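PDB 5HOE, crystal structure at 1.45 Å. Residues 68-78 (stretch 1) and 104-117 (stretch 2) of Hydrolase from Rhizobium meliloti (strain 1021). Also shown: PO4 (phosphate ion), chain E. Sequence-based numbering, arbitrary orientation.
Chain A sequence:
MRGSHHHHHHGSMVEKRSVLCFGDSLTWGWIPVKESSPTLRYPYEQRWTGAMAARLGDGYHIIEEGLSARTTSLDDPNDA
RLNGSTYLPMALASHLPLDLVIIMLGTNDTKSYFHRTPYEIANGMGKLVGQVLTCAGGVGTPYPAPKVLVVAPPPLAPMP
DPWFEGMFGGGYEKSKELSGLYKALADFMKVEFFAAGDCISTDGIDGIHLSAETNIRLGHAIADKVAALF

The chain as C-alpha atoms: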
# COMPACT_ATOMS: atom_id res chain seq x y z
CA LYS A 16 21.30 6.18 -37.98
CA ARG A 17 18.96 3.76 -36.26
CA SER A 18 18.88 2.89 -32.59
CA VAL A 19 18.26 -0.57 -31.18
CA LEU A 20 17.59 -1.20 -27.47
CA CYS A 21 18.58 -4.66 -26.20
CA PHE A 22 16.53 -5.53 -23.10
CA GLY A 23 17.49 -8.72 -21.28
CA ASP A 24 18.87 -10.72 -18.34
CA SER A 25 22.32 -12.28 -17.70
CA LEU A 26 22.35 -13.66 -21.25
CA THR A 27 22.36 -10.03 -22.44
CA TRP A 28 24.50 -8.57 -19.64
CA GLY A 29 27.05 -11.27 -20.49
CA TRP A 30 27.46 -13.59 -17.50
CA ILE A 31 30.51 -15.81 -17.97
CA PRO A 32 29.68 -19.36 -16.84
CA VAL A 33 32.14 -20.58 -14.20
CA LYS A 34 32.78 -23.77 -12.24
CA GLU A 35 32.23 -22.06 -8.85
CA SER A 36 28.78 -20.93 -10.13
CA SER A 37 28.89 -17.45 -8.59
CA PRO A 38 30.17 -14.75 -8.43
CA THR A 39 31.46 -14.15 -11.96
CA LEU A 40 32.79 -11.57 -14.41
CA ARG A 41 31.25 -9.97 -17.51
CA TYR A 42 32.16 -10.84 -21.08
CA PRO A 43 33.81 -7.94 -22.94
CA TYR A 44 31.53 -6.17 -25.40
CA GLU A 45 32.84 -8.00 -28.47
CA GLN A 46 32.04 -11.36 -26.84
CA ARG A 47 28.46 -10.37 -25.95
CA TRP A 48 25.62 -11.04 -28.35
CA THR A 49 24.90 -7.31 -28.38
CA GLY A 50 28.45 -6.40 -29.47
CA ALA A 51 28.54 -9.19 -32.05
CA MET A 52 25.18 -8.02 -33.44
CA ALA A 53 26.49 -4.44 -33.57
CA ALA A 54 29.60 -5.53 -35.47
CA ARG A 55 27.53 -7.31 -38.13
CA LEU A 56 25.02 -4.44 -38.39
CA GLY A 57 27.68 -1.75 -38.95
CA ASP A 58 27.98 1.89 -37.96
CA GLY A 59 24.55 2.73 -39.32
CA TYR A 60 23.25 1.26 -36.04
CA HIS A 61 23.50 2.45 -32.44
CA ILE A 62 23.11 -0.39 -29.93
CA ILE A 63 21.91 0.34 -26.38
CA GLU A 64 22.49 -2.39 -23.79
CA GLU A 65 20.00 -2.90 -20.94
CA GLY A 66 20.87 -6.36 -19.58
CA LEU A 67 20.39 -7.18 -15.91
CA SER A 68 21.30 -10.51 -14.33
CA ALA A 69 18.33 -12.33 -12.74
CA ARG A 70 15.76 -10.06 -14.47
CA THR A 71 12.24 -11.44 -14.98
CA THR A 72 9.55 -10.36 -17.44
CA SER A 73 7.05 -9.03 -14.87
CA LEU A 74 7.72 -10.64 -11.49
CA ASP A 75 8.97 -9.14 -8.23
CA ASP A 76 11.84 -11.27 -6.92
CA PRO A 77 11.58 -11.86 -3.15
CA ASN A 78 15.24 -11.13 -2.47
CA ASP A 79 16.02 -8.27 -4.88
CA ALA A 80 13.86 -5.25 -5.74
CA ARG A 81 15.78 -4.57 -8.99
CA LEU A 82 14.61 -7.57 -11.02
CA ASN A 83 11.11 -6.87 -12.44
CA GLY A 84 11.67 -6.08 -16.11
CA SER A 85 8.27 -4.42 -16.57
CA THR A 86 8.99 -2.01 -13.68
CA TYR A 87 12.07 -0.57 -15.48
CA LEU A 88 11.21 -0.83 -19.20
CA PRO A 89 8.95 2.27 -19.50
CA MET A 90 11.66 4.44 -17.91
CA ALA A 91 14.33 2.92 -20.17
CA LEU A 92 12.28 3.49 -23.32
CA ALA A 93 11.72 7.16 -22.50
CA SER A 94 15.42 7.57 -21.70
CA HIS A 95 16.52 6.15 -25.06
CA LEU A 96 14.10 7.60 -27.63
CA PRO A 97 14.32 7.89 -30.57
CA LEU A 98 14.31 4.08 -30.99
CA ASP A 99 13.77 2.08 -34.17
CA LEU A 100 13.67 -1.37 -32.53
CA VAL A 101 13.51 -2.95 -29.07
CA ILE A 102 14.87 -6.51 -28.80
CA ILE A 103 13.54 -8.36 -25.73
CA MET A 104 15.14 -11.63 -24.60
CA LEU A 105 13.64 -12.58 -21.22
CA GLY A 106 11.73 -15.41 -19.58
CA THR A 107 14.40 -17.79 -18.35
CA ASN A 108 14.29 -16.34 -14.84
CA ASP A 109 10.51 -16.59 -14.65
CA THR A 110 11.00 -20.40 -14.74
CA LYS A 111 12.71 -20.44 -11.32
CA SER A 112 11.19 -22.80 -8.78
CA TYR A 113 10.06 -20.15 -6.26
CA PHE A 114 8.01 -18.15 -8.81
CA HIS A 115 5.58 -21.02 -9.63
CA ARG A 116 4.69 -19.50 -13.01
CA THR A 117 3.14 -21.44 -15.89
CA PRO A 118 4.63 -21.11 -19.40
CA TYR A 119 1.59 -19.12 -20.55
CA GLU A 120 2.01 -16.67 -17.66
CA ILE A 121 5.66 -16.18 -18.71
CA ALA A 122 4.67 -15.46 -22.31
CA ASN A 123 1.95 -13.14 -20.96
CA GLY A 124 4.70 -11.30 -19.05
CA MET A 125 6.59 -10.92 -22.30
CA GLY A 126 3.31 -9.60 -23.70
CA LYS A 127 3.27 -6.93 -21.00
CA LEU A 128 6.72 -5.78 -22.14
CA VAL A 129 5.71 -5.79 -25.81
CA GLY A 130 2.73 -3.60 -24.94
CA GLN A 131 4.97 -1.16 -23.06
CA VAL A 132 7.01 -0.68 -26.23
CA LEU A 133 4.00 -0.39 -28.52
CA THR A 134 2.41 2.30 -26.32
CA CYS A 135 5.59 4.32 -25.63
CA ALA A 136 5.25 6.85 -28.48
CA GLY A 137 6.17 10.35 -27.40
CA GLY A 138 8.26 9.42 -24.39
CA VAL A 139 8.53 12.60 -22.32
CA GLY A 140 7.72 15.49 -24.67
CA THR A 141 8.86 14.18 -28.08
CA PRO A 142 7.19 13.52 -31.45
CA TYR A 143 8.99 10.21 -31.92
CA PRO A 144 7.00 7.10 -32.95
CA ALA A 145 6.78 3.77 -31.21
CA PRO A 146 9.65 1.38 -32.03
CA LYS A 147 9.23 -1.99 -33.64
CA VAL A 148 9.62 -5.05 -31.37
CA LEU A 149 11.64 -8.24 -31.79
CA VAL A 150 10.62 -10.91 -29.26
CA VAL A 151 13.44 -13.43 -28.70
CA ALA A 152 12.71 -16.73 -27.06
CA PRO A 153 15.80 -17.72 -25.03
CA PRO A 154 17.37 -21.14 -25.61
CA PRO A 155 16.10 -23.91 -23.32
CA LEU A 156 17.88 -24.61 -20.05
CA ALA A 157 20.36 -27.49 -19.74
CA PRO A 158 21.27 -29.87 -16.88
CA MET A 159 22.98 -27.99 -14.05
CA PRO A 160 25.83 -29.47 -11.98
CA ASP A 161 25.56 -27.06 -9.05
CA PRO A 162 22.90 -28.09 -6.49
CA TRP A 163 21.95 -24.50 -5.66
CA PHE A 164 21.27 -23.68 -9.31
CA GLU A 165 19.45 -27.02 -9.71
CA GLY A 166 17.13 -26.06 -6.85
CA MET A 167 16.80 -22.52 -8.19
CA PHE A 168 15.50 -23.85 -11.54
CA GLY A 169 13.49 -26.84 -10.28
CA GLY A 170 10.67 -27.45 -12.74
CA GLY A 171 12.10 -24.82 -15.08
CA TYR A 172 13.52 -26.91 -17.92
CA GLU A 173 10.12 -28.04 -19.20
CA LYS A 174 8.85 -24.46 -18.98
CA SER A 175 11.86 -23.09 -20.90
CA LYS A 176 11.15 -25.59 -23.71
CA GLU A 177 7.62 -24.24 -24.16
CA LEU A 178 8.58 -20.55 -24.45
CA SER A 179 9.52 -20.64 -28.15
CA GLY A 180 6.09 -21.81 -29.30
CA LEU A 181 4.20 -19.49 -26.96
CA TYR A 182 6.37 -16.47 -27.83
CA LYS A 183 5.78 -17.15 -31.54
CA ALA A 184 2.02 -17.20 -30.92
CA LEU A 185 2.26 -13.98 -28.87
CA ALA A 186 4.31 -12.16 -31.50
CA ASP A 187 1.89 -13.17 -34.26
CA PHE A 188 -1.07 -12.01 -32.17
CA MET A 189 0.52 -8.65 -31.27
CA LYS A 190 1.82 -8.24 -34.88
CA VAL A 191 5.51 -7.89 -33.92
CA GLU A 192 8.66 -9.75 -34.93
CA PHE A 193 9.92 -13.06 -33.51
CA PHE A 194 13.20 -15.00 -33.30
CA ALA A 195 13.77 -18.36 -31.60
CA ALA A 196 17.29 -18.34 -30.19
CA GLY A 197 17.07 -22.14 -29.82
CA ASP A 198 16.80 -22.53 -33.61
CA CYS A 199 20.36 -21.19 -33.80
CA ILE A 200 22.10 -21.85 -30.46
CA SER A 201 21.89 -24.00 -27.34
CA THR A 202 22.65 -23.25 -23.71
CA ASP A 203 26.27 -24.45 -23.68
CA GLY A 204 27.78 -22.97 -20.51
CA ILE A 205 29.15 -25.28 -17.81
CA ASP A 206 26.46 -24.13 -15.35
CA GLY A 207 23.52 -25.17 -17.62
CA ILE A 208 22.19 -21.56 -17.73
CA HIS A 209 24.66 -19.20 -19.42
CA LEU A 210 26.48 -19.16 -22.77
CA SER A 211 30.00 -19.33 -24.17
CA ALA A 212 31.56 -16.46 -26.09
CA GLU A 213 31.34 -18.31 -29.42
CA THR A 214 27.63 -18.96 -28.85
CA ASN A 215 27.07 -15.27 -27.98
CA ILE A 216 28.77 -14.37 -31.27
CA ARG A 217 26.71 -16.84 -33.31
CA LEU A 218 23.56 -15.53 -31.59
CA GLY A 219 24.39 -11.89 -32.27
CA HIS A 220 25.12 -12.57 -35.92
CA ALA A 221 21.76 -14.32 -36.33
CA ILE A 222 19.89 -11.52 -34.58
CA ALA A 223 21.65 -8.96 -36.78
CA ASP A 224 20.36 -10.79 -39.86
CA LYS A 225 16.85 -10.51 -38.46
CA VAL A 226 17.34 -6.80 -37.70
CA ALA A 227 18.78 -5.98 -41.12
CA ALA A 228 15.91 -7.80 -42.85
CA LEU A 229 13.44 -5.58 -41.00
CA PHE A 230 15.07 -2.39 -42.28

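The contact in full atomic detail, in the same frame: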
# COMPACT_ATOMS: atom_id res chain seq x y z
N SER A 68 21.34 -9.14 -14.84
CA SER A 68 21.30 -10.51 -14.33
C SER A 68 20.10 -10.72 -13.42
O SER A 68 19.74 -9.84 -12.63
CB SER A 68 22.59 -10.80 -13.57
OG SER A 68 23.69 -10.75 -14.46
N ALA A 69 19.47 -11.89 -13.55
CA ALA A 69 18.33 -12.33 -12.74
C ALA A 69 17.01 -11.63 -13.08
O ALA A 69 15.97 -11.90 -12.42
CB ALA A 69 18.60 -12.30 -11.24
N ARG A 70 16.99 -10.78 -14.10
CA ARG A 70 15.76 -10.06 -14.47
C ARG A 70 14.68 -11.00 -14.99
O ARG A 70 14.95 -11.91 -15.79
CB ARG A 70 16.07 -9.00 -15.54
CG ARG A 70 14.84 -8.24 -16.05
CD ARG A 70 15.24 -7.20 -17.05
NE ARG A 70 15.57 -5.94 -16.43
CZ ARG A 70 16.42 -5.04 -16.92
NH1 ARG A 70 17.15 -5.27 -18.02
NH2 ARG A 70 16.56 -3.90 -16.30
N THR A 71 13.45 -10.74 -14.54
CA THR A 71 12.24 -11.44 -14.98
C THR A 71 11.44 -10.57 -15.96
O THR A 71 11.65 -9.36 -16.07
CB THR A 71 11.34 -11.74 -13.79
OG1 THR A 71 10.79 -10.50 -13.28
CG2 THR A 71 12.09 -12.48 -12.69
N THR A 72 10.44 -11.17 -16.61
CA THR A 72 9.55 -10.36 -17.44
C THR A 72 8.75 -9.35 -16.60
O THR A 72 8.78 -8.13 -16.85
CB THR A 72 8.58 -11.23 -18.27
OG1 THR A 72 7.67 -11.93 -17.41
CG2 THR A 72 9.30 -12.20 -19.19
N SER A 73 8.04 -9.84 -15.57
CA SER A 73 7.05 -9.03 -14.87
C SER A 73 6.83 -9.49 -13.44
O SER A 73 5.74 -9.27 -12.89
CB SER A 73 5.71 -9.08 -15.60
OG SER A 73 5.24 -10.41 -15.75
N LEU A 74 7.84 -10.09 -12.83
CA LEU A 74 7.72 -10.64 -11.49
C LEU A 74 8.63 -9.90 -10.52
O LEU A 74 9.78 -9.60 -10.83
CB LEU A 74 8.14 -12.11 -11.47
CG LEU A 74 7.24 -13.10 -12.19
CD1 LEU A 74 8.04 -14.36 -12.48
CD2 LEU A 74 6.06 -13.44 -11.28
N ASP A 75 8.12 -9.65 -9.31
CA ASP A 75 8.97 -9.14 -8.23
C ASP A 75 9.72 -10.31 -7.59
O ASP A 75 9.10 -11.27 -7.12
CB ASP A 75 8.13 -8.44 -7.17
CG ASP A 75 7.48 -7.16 -7.67
OD1 ASP A 75 8.00 -6.51 -8.60
OD2 ASP A 75 6.44 -6.78 -7.10
N ASP A 76 11.04 -10.24 -7.58
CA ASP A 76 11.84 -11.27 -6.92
C ASP A 76 11.87 -11.02 -5.41
O ASP A 76 12.07 -9.88 -4.96
CB ASP A 76 13.27 -11.25 -7.49
CG ASP A 76 14.12 -12.44 -7.05
OD1 ASP A 76 14.50 -12.53 -5.87
OD2 ASP A 76 14.46 -13.28 -7.92
N PRO A 77 11.71 -12.08 -4.60
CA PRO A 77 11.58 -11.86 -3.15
C PRO A 77 12.82 -11.30 -2.51
O PRO A 77 12.71 -10.67 -1.45
CB PRO A 77 11.25 -13.26 -2.60
CG PRO A 77 11.64 -14.21 -3.64
CD PRO A 77 11.56 -13.49 -4.97
N ASN A 78 13.99 -11.48 -3.11
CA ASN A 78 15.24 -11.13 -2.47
C ASN A 78 15.90 -9.92 -3.10
O ASN A 78 16.94 -9.48 -2.60
CB ASN A 78 16.19 -12.33 -2.50
CG ASN A 78 15.76 -13.47 -1.57
OD1 ASN A 78 14.66 -13.48 -1.01
ND2 ASN A 78 16.64 -14.43 -1.43
N MET A 104 14.84 -10.22 -24.85
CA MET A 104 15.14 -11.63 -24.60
C MET A 104 15.05 -11.85 -23.09
O MET A 104 16.00 -11.57 -22.35
CB MET A 104 16.50 -12.06 -25.16
CG MET A 104 16.69 -13.59 -25.03
SD MET A 104 18.08 -14.36 -25.92
CE MET A 104 19.34 -13.34 -25.22
N LEU A 105 13.89 -12.34 -22.63
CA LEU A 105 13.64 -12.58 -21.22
C LEU A 105 12.73 -13.79 -21.11
O LEU A 105 12.07 -14.18 -22.08
CB LEU A 105 12.93 -11.38 -20.58
CG LEU A 105 13.76 -10.13 -20.33
CD1 LEU A 105 12.91 -8.92 -19.92
CD2 LEU A 105 14.83 -10.45 -19.31
N GLY A 106 12.64 -14.33 -19.89
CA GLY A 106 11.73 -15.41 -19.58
C GLY A 106 12.39 -16.54 -18.82
O GLY A 106 11.74 -17.26 -18.05
N THR A 107 13.69 -16.71 -19.04
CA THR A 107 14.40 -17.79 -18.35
C THR A 107 14.24 -17.67 -16.83
O THR A 107 14.00 -18.67 -16.14
CB THR A 107 15.87 -17.78 -18.72
OG1 THR A 107 16.01 -17.92 -20.14
CG2 THR A 107 16.61 -18.92 -18.01
N ASN A 108 14.33 -16.45 -16.29
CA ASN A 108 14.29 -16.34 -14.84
C ASN A 108 12.89 -16.53 -14.29
O ASN A 108 12.74 -16.95 -13.13
CB ASN A 108 14.93 -15.04 -14.38
CG ASN A 108 16.40 -15.05 -14.65
OD1 ASN A 108 17.08 -16.04 -14.34
ND2 ASN A 108 16.92 -13.98 -15.24
N ASP A 109 11.86 -16.29 -15.10
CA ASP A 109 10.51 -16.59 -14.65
C ASP A 109 10.28 -18.08 -14.39
O ASP A 109 9.29 -18.43 -13.73
CB ASP A 109 9.51 -16.17 -15.72
CG ASP A 109 9.51 -14.68 -16.06
OD1 ASP A 109 10.59 -14.05 -16.26
OD2 ASP A 109 8.39 -14.16 -16.21
N THR A 110 11.14 -18.96 -14.93
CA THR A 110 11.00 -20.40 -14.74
C THR A 110 11.58 -20.89 -13.41
O THR A 110 11.49 -22.09 -13.13
CB THR A 110 11.66 -21.20 -15.88
OG1 THR A 110 13.10 -21.21 -15.74
CG2 THR A 110 11.24 -20.67 -17.27
N LYS A 111 12.16 -20.01 -12.59
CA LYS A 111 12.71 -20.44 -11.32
C LYS A 111 11.64 -21.04 -10.42
O LYS A 111 10.46 -20.68 -10.47
CB LYS A 111 13.39 -19.26 -10.62
CG LYS A 111 14.71 -18.80 -11.29
CD LYS A 111 15.31 -17.62 -10.55
CE LYS A 111 16.62 -17.15 -11.16
NZ LYS A 111 17.17 -15.99 -10.43
N SER A 112 12.09 -21.99 -9.59
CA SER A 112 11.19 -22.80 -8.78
C SER A 112 10.27 -21.94 -7.91
O SER A 112 9.06 -22.17 -7.84
CB SER A 112 12.02 -23.74 -7.91
OG SER A 112 12.89 -22.99 -7.06
N TYR A 113 10.83 -20.93 -7.24
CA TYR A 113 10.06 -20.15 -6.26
C TYR A 113 9.08 -19.16 -6.89
O TYR A 113 8.32 -18.54 -6.14
CB TYR A 113 11.02 -19.44 -5.31
CG TYR A 113 12.07 -18.55 -5.95
CD1 TYR A 113 11.75 -17.27 -6.37
CD2 TYR A 113 13.38 -18.97 -6.10
CE1 TYR A 113 12.71 -16.43 -6.94
CE2 TYR A 113 14.34 -18.14 -6.65
CZ TYR A 113 14.00 -16.87 -7.07
OH TYR A 113 14.96 -16.05 -7.62
N PHE A 114 9.04 -19.01 -8.22
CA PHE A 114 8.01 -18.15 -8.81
C PHE A 114 6.72 -18.90 -9.18
O PHE A 114 5.66 -18.27 -9.30
CB PHE A 114 8.52 -17.46 -10.08
CG PHE A 114 9.53 -16.35 -9.83
CD1 PHE A 114 9.26 -15.31 -8.96
CD2 PHE A 114 10.73 -16.33 -10.54
CE1 PHE A 114 10.18 -14.30 -8.78
CE2 PHE A 114 11.66 -15.32 -10.37
CZ PHE A 114 11.39 -14.30 -9.50
N HIS A 115 6.78 -20.22 -9.39
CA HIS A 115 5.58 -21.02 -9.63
C HIS A 115 4.72 -20.46 -10.77
O HIS A 115 3.50 -20.38 -10.68
CB HIS A 115 4.76 -21.19 -8.35
CG HIS A 115 5.55 -21.80 -7.23
ND1 HIS A 115 5.78 -23.15 -7.15
CD2 HIS A 115 6.20 -21.23 -6.19
CE1 HIS A 115 6.52 -23.40 -6.08
NE2 HIS A 115 6.78 -22.26 -5.48
N ARG A 116 5.38 -20.08 -11.86
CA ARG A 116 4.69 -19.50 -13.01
C ARG A 116 4.51 -20.58 -14.08
O ARG A 116 5.39 -21.42 -14.28
CB ARG A 116 5.50 -18.32 -13.59
CG ARG A 116 4.76 -17.46 -14.58
CD ARG A 116 5.44 -16.08 -14.77
NE ARG A 116 4.69 -14.98 -14.15
CZ ARG A 116 4.82 -13.70 -14.52
NH1 ARG A 116 5.66 -13.38 -15.49
NH2 ARG A 116 4.11 -12.74 -13.91
N THR A 117 3.36 -20.56 -14.76
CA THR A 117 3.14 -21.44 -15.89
C THR A 117 3.80 -20.85 -17.13
O THR A 117 4.01 -19.64 -17.21
CB THR A 117 1.65 -21.56 -16.20
OG1 THR A 117 1.15 -20.28 -16.63
CG2 THR A 117 0.85 -22.05 -14.99
P PO4 E . 20.38 -15.23 -14.87
O1 PO4 E . 19.76 -14.01 -15.50
O2 PO4 E . 20.00 -16.45 -15.68
O3 PO4 E . 21.86 -15.19 -14.60
O4 PO4 E . 19.92 -15.39 -13.46
O HOH W 1 15.31 -13.94 -10.70
O HOH W 2 14.53 -13.76 -17.73
O HOH W 3 2.76 -9.70 -13.97

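Residues 68-78, which form no regular helix or strand, pack against a second irregular segment, 104-117, whose one short 3-10 segment spans 108-110; together they bury 766 Å². The backbones come closest where Thr71 faces Asn108 (CA to CA 5.3 Å) and Thr72 faces Gly106 (5.9 Å between CA atoms), then separate to 9.0 Å between the CA atoms of Pro77 and Tyr113, where side chains fill the wider gap.

Leu74 and Phe114 cover the most surface and form the apolar centre. Both CA-to-CB bonds point toward the opposing stretch, and Leu74 CD1 sits over one face of the Phe114 ring, 3.8 Å from its centroid and 19° off the normal, a CH-pi contact. Asp75 O approaches the edge of the same ring, 3.6 Å from Phe114 CE1, where the aromatic C-H dipoles suit a carbonyl oxygen. Thr71 CG2 adds a methyl contact at 3.7 Å from Phe114 CE2. The other methyl of Leu74, CD2, lies over a face of the Arg116 guanidinium, 3.3 Å from NH2, while Ser73 OG lies at the edge of the group, near its plane, and accepts from Arg116 NH1 (3.0 Å) and NH2 (3.2 Å).

Leu105, the next largest contributor, packs against Arg70 to Thr72, its CD2 3.9 Å from Arg70 CG and its CB 4.0 Å from Thr72 CG2. Asp109 grips Thr72 with both carboxylate oxygens: Thr72 N donates to Asp109 OD1 (2.9 Å) and Thr72 OG1 to Asp109 OD2 (2.6 Å). Asp109 OD2 also forms a salt bridge with Arg116 NH1 (2.9 Å), although the hydrogen bond within it is weak.

Asn108 ND2 uses its two hydrogens on different partners, donating to Arg70 O (2.9 Å, 169°) and to O1 of the phosphate (2.9 Å). Ala69 N also donates to that O1 at 2.9 Å, so the ion, probably from the crystallisation liquor, bridges the stretches. Water 2 donates to Arg70 O (2.7 Å) and accepts from Gly106 N (2.9 Å) and Asn108 N (3.1 Å), stitching the backbones together.

At the far end, Tyr113 OH donates to Asp76 OD2 (2.8 Å), while Pro77 CD packs 3.7 Å from Tyr113 CE1. Lys111 NZ is 4.6 Å from Asp76 OD2, beyond a salt bridge; water 1 links them, accepting from Lys111 NZ (2.8 Å) and donating to Asp76 OD2 (3.0 Å) and Ala69 O (2.7 Å).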